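Local coordinates for protein diketoreductase (Acinetobacter baylyi, PDB 4E12) that reduces dicarbonyl compounds with NADH and probably acts as a (3S)-3-hydroxyacyl-CoA dehydrogenase of fatty acid beta-oxidation, at residues G108-S122 against T133-A145. Numbering follows the deposited sequence.
Sequences GELAPAKTIFATNSS and TGRGDKFLALHFA
Strands 116-119 and 139-144 are the parallel neighbours of a beta-alpha-beta unit in the Rossmann-type NAD-binding domain, laddered from Phe-117 N to Lys-138 O (2.8 Å) through to Leu-142 N on Thr-119 O. Beyond the last rung the amide oxygen of Asn-120, a residue of the NAD(+) site, continues the pairing: OD1 takes Phe-144 N at 2.9 Å, nearly straight (174°). Here Ser-122 OG, also of that site, meets His-143 NE2 at the ring edge, 2.7 Å away, while Glu-155 holds ND1; this fixes the rotation of an imidazole predicted to matter for catalysis. At the opposite end Arg-135 grips the turn 112-115 before strand 116-119. Its NH1 bonds Pro-112 O (2.7 Å) and, on an in-plane lone pair, Thr-115 O (2.9 Å); NH2 reaches Ala-111 O from above the carbonyl plane. A bend at chi3 (72°) lays the guanidinium 10° from parallel to the Phe-117 ring, with CD over the ring face, 3.8 Å from its centroid. Phe-117, Thr-119, Phe-139 and Ala-141 share the sheet face covered by helices 97-110 and 126-133; on the other, Ala-118 CB meets Leu-140 CD1, and helix 164-176 packs on Ile-116 and Leu-142. Strand 88-91 flanks 116-119, and 153-158 flanks 139-144.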
loop_
_atom_site.group_PDB
_atom_site.type_symbol
_atom_site.label_atom_id
_atom_site.label_comp_id
_atom_site.label_asym_id
_atom_site.label_seq_id
_atom_site.Cartn_x
_atom_site.Cartn_y
_atom_site.Cartn_z
ATOM N N GLY A 108 18.869 -23.280 -25.334
ATOM C CA GLY A 108 20.218 -22.781 -25.515
ATOM C C GLY A 108 20.927 -23.427 -26.690
ATOM O O GLY A 108 21.774 -22.802 -27.335
ATOM N N GLU A 109 20.572 -24.681 -26.966
ATOM C CA GLU A 109 21.158 -25.437 -28.074
ATOM C C GLU A 109 20.487 -25.079 -29.393
ATOM O O GLU A 109 21.155 -24.880 -30.411
ATOM C CB GLU A 109 21.002 -26.941 -27.833
ATOM C CG GLU A 109 21.675 -27.456 -26.566
ATOM C CD GLU A 109 21.430 -28.940 -26.328
ATOM O OE1 GLU A 109 20.582 -29.531 -27.033
ATOM O OE2 GLU A 109 22.085 -29.513 -25.431
ATOM N N LEU A 110 19.162 -24.990 -29.366
ATOM C CA LEU A 110 18.370 -24.834 -30.576
ATOM C C LEU A 110 18.334 -23.409 -31.127
ATOM O O LEU A 110 18.145 -23.204 -32.328
ATOM C CB LEU A 110 16.956 -25.339 -30.324
ATOM C CG LEU A 110 16.875 -26.777 -29.818
ATOM C CD1 LEU A 110 15.430 -27.177 -29.563
ATOM C CD2 LEU A 110 17.510 -27.715 -30.830
ATOM N N ALA A 111 18.507 -22.410 -30.271
ATOM C CA ALA A 111 18.347 -21.043 -30.731
ATOM C C ALA A 111 19.623 -20.470 -31.328
ATOM O O ALA A 111 20.729 -20.749 -30.854
ATOM C CB ALA A 111 17.854 -20.153 -29.593
ATOM N N PRO A 112 19.487 -19.666 -32.396
ATOM C CA PRO A 112 20.693 -19.067 -32.968
ATOM C C PRO A 112 21.398 -18.197 -31.919
ATOM O O PRO A 112 20.777 -17.740 -30.955
ATOM C CB PRO A 112 20.156 -18.249 -34.145
ATOM C CG PRO A 112 18.736 -17.951 -33.787
ATOM C CD PRO A 112 18.256 -19.149 -33.020
ATOM N N ALA A 113 22.697 -17.987 -32.090
ATOM C CA ALA A 113 23.494 -17.296 -31.082
ATOM C C ALA A 113 22.942 -15.910 -30.733
ATOM O O ALA A 113 23.182 -15.398 -29.636
ATOM C CB ALA A 113 24.942 -17.195 -31.535
ATOM N N LYS A 114 22.201 -15.312 -31.661
ATOM C CA LYS A 114 21.711 -13.945 -31.497
ATOM C C LYS A 114 20.592 -13.829 -30.465
ATOM O O LYS A 114 20.337 -12.737 -29.946
ATOM C CB LYS A 114 21.189 -13.406 -32.823
ATOM C CG LYS A 114 20.047 -14.221 -33.396
ATOM C CD LYS A 114 19.357 -13.466 -34.527
ATOM C CE LYS A 114 18.189 -14.280 -35.054
ATOM N NZ LYS A 114 17.487 -13.568 -36.161
ATOM N N THR A 115 19.928 -14.949 -30.186
ATOM C CA THR A 115 18.673 -14.959 -29.433
ATOM C C THR A 115 18.778 -14.529 -27.969
ATOM O O THR A 115 19.537 -15.095 -27.176
ATOM C CB THR A 115 17.951 -16.328 -29.543
ATOM O OG1 THR A 115 17.694 -16.609 -30.929
ATOM C CG2 THR A 115 16.609 -16.295 -28.809
ATOM N N ILE A 116 17.981 -13.525 -27.613
ATOM C CA ILE A 116 17.841 -13.122 -26.217
ATOM C C ILE A 116 16.787 -13.995 -25.554
ATOM O O ILE A 116 15.736 -14.258 -26.147
ATOM C CB ILE A 116 17.404 -11.657 -26.118
ATOM C CG1 ILE A 116 18.469 -10.771 -26.765
ATOM C CG2 ILE A 116 17.120 -11.289 -24.661
ATOM C CD1 ILE A 116 18.101 -9.312 -26.891
ATOM N N PHE A 117 17.077 -14.468 -24.346
ATOM C CA PHE A 117 16.112 -15.263 -23.591
ATOM C C PHE A 117 15.538 -14.425 -22.451
ATOM O O PHE A 117 16.283 -13.857 -21.648
ATOM C CB PHE A 117 16.756 -16.501 -22.954
ATOM C CG PHE A 117 17.292 -17.516 -23.936
ATOM C CD1 PHE A 117 16.950 -17.474 -25.284
ATOM C CD2 PHE A 117 18.143 -18.520 -23.497
ATOM C CE1 PHE A 117 17.449 -18.419 -26.183
ATOM C CE2 PHE A 117 18.651 -19.472 -24.390
ATOM C CZ PHE A 117 18.303 -19.419 -25.731
ATOM N N ALA A 118 14.219 -14.367 -22.349
ATOM C CA ALA A 118 13.620 -13.689 -21.204
ATOM C C ALA A 118 12.602 -14.599 -20.516
ATOM O O ALA A 118 11.725 -15.174 -21.168
ATOM C CB ALA A 118 12.972 -12.384 -21.662
ATOM N N THR A 119 12.726 -14.736 -19.199
ATOM C CA THR A 119 11.781 -15.515 -18.398
ATOM C C THR A 119 10.697 -14.607 -17.805
ATOM O O THR A 119 10.990 -13.478 -17.402
ATOM C CB THR A 119 12.520 -16.255 -17.240
ATOM O OG1 THR A 119 11.575 -16.972 -16.440
ATOM C CG2 THR A 119 13.299 -15.273 -16.367
ATOM N N ASN A 120 9.450 -15.087 -17.766
ATOM C CA ASN A 120 8.351 -14.329 -17.165
ATOM C C ASN A 120 8.107 -14.821 -15.737
ATOM O O ASN A 120 7.117 -14.438 -15.105
ATOM C CB ASN A 120 7.065 -14.485 -18.012
ATOM C CG ASN A 120 5.876 -13.745 -17.420
ATOM O OD1 ASN A 120 5.965 -12.559 -17.088
ATOM N ND2 ASN A 120 4.759 -14.447 -17.267
ATOM N N SER A 121 9.034 -15.634 -15.217
ATOM C CA SER A 121 8.814 -16.395 -13.980
ATOM C C SER A 121 8.480 -15.514 -12.776
ATOM O O SER A 121 9.175 -14.531 -12.511
ATOM C CB SER A 121 10.028 -17.283 -13.660
ATOM O OG SER A 121 9.784 -18.090 -12.517
ATOM N N SER A 122 7.419 -15.879 -12.049
ATOM C CA SER A 122 7.057 -15.207 -10.798
ATOM C C SER A 122 7.564 -15.939 -9.551
ATOM O O SER A 122 7.404 -15.430 -8.441
ATOM C CB SER A 122 5.532 -15.022 -10.669
ATOM O OG SER A 122 5.006 -14.103 -11.619
ATOM N N THR A 133 20.884 -21.851 -19.584
ATOM C CA THR A 133 20.739 -21.168 -20.860
ATOM C C THR A 133 21.953 -21.376 -21.746
ATOM O O THR A 133 21.814 -21.598 -22.950
ATOM C CB THR A 133 20.515 -19.653 -20.712
ATOM O OG1 THR A 133 21.693 -19.034 -20.187
ATOM C CG2 THR A 133 19.334 -19.378 -19.799
ATOM N N GLY A 134 23.140 -21.292 -21.156
ATOM C CA GLY A 134 24.352 -21.353 -21.947
ATOM C C GLY A 134 24.685 -20.011 -22.557
ATOM O O GLY A 134 25.641 -19.876 -23.325
ATOM N N ARG A 135 23.864 -19.014 -22.239
ATOM C CA ARG A 135 24.118 -17.651 -22.673
ATOM C C ARG A 135 23.719 -16.639 -21.600
ATOM O O ARG A 135 22.766 -15.876 -21.769
ATOM C CB ARG A 135 23.436 -17.362 -24.016
ATOM C CG ARG A 135 21.919 -17.506 -24.038
ATOM C CD ARG A 135 21.379 -17.294 -25.462
ATOM N NE ARG A 135 21.712 -18.417 -26.341
ATOM C CZ ARG A 135 21.395 -18.497 -27.630
ATOM N NH1 ARG A 135 20.732 -17.516 -28.217
ATOM N NH2 ARG A 135 21.742 -19.566 -28.339
ATOM N N GLY A 136 24.456 -16.635 -20.494
ATOM C CA GLY A 136 24.153 -15.727 -19.403
ATOM C C GLY A 136 24.143 -14.251 -19.764
ATOM O O GLY A 136 23.461 -13.455 -19.114
ATOM N N ASP A 137 24.901 -13.862 -20.783
ATOM C CA ASP A 137 24.941 -12.460 -21.191
ATOM C C ASP A 137 23.659 -12.060 -21.917
ATOM O O ASP A 137 23.396 -10.872 -22.134
ATOM C CB ASP A 137 26.148 -12.183 -22.091
ATOM C CG ASP A 137 26.160 -13.058 -23.329
ATOM O OD1 ASP A 137 26.129 -14.304 -23.187
ATOM O OD2 ASP A 137 26.180 -12.497 -24.443
ATOM N N LYS A 138 22.857 -13.057 -22.283
ATOM C CA LYS A 138 21.655 -12.815 -23.068
ATOM C C LYS A 138 20.398 -13.319 -22.375
ATOM O O LYS A 138 19.379 -13.531 -23.035
ATOM C CB LYS A 138 21.780 -13.476 -24.449
ATOM C CG LYS A 138 22.847 -12.872 -25.356
ATOM C CD LYS A 138 22.892 -13.607 -26.680
ATOM C CE LYS A 138 23.818 -12.929 -27.681
ATOM N NZ LYS A 138 23.305 -11.595 -28.092
ATOM N N PHE A 139 20.470 -13.523 -21.061
ATOM C CA PHE A 139 19.339 -14.034 -20.299
ATOM C C PHE A 139 18.937 -13.028 -19.227
ATOM O O PHE A 139 19.785 -12.480 -18.520
ATOM C CB PHE A 139 19.691 -15.366 -19.647
ATOM C CG PHE A 139 18.582 -15.957 -18.847
ATOM C CD1 PHE A 139 18.745 -16.233 -17.493
ATOM C CD2 PHE A 139 17.357 -16.243 -19.450
ATOM C CE1 PHE A 139 17.713 -16.785 -16.743
ATOM C CE2 PHE A 139 16.317 -16.797 -18.715
ATOM C CZ PHE A 139 16.493 -17.070 -17.350
ATOM N N LEU A 140 17.642 -12.765 -19.126
ATOM C CA LEU A 140 17.122 -11.924 -18.061
ATOM C C LEU A 140 15.660 -12.232 -17.813
ATOM O O LEU A 140 15.090 -13.142 -18.421
ATOM C CB LEU A 140 17.336 -10.436 -18.374
ATOM C CG LEU A 140 16.978 -9.930 -19.776
ATOM C CD1 LEU A 140 15.517 -10.194 -20.102
ATOM C CD2 LEU A 140 17.308 -8.452 -19.902
ATOM N N ALA A 141 15.053 -11.489 -16.900
ATOM C CA ALA A 141 13.631 -11.651 -16.662
ATOM C C ALA A 141 12.900 -10.478 -17.272
ATOM O O ALA A 141 13.376 -9.344 -17.192
ATOM C CB ALA A 141 13.339 -11.742 -15.174
ATOM N N LEU A 142 11.768 -10.774 -17.907
ATOM C CA LEU A 142 10.823 -9.781 -18.391
ATOM C C LEU A 142 9.468 -10.219 -17.859
ATOM O O LEU A 142 8.865 -11.169 -18.366
ATOM C CB LEU A 142 10.811 -9.762 -19.924
ATOM C CG LEU A 142 9.970 -8.655 -20.566
ATOM C CD1 LEU A 142 10.587 -7.306 -20.186
ATOM C CD2 LEU A 142 9.933 -8.824 -22.077
ATOM N N HIS A 143 9.001 -9.517 -16.836
ATOM C CA HIS A 143 7.885 -9.963 -16.027
ATOM C C HIS A 143 6.688 -9.066 -16.258
ATOM O O HIS A 143 6.752 -7.851 -16.052
ATOM C CB HIS A 143 8.292 -9.952 -14.556
ATOM C CG HIS A 143 7.250 -10.509 -13.629
ATOM N ND1 HIS A 143 6.645 -9.748 -12.653
ATOM C CD2 HIS A 143 6.708 -11.747 -13.534
ATOM C CE1 HIS A 143 5.772 -10.493 -11.995
ATOM N NE2 HIS A 143 5.791 -11.710 -12.510
ATOM N N PHE A 144 5.609 -9.689 -16.704
ATOM C CA PHE A 144 4.342 -9.026 -17.014
ATOM C C PHE A 144 3.325 -9.237 -15.889
ATOM O O PHE A 144 3.516 -10.075 -15.005
ATOM C CB PHE A 144 3.768 -9.634 -18.294
ATOM C CG PHE A 144 4.626 -9.418 -19.498
ATOM C CD1 PHE A 144 5.755 -10.202 -19.717
ATOM C CD2 PHE A 144 4.308 -8.427 -20.422
ATOM C CE1 PHE A 144 6.554 -9.996 -20.845
ATOM C CE2 PHE A 144 5.094 -8.221 -21.538
ATOM C CZ PHE A 144 6.217 -9.003 -21.752
ATOM N N ALA A 145 2.218 -8.499 -15.954
ATOM C CA ALA A 145 1.146 -8.631 -14.977
ATOM C C ALA A 145 -0.123 -9.078 -15.690
ATOM O O ALA A 145 -0.366 -8.669 -16.827
ATOM C CB ALA A 145 0.906 -7.289 -14.303
#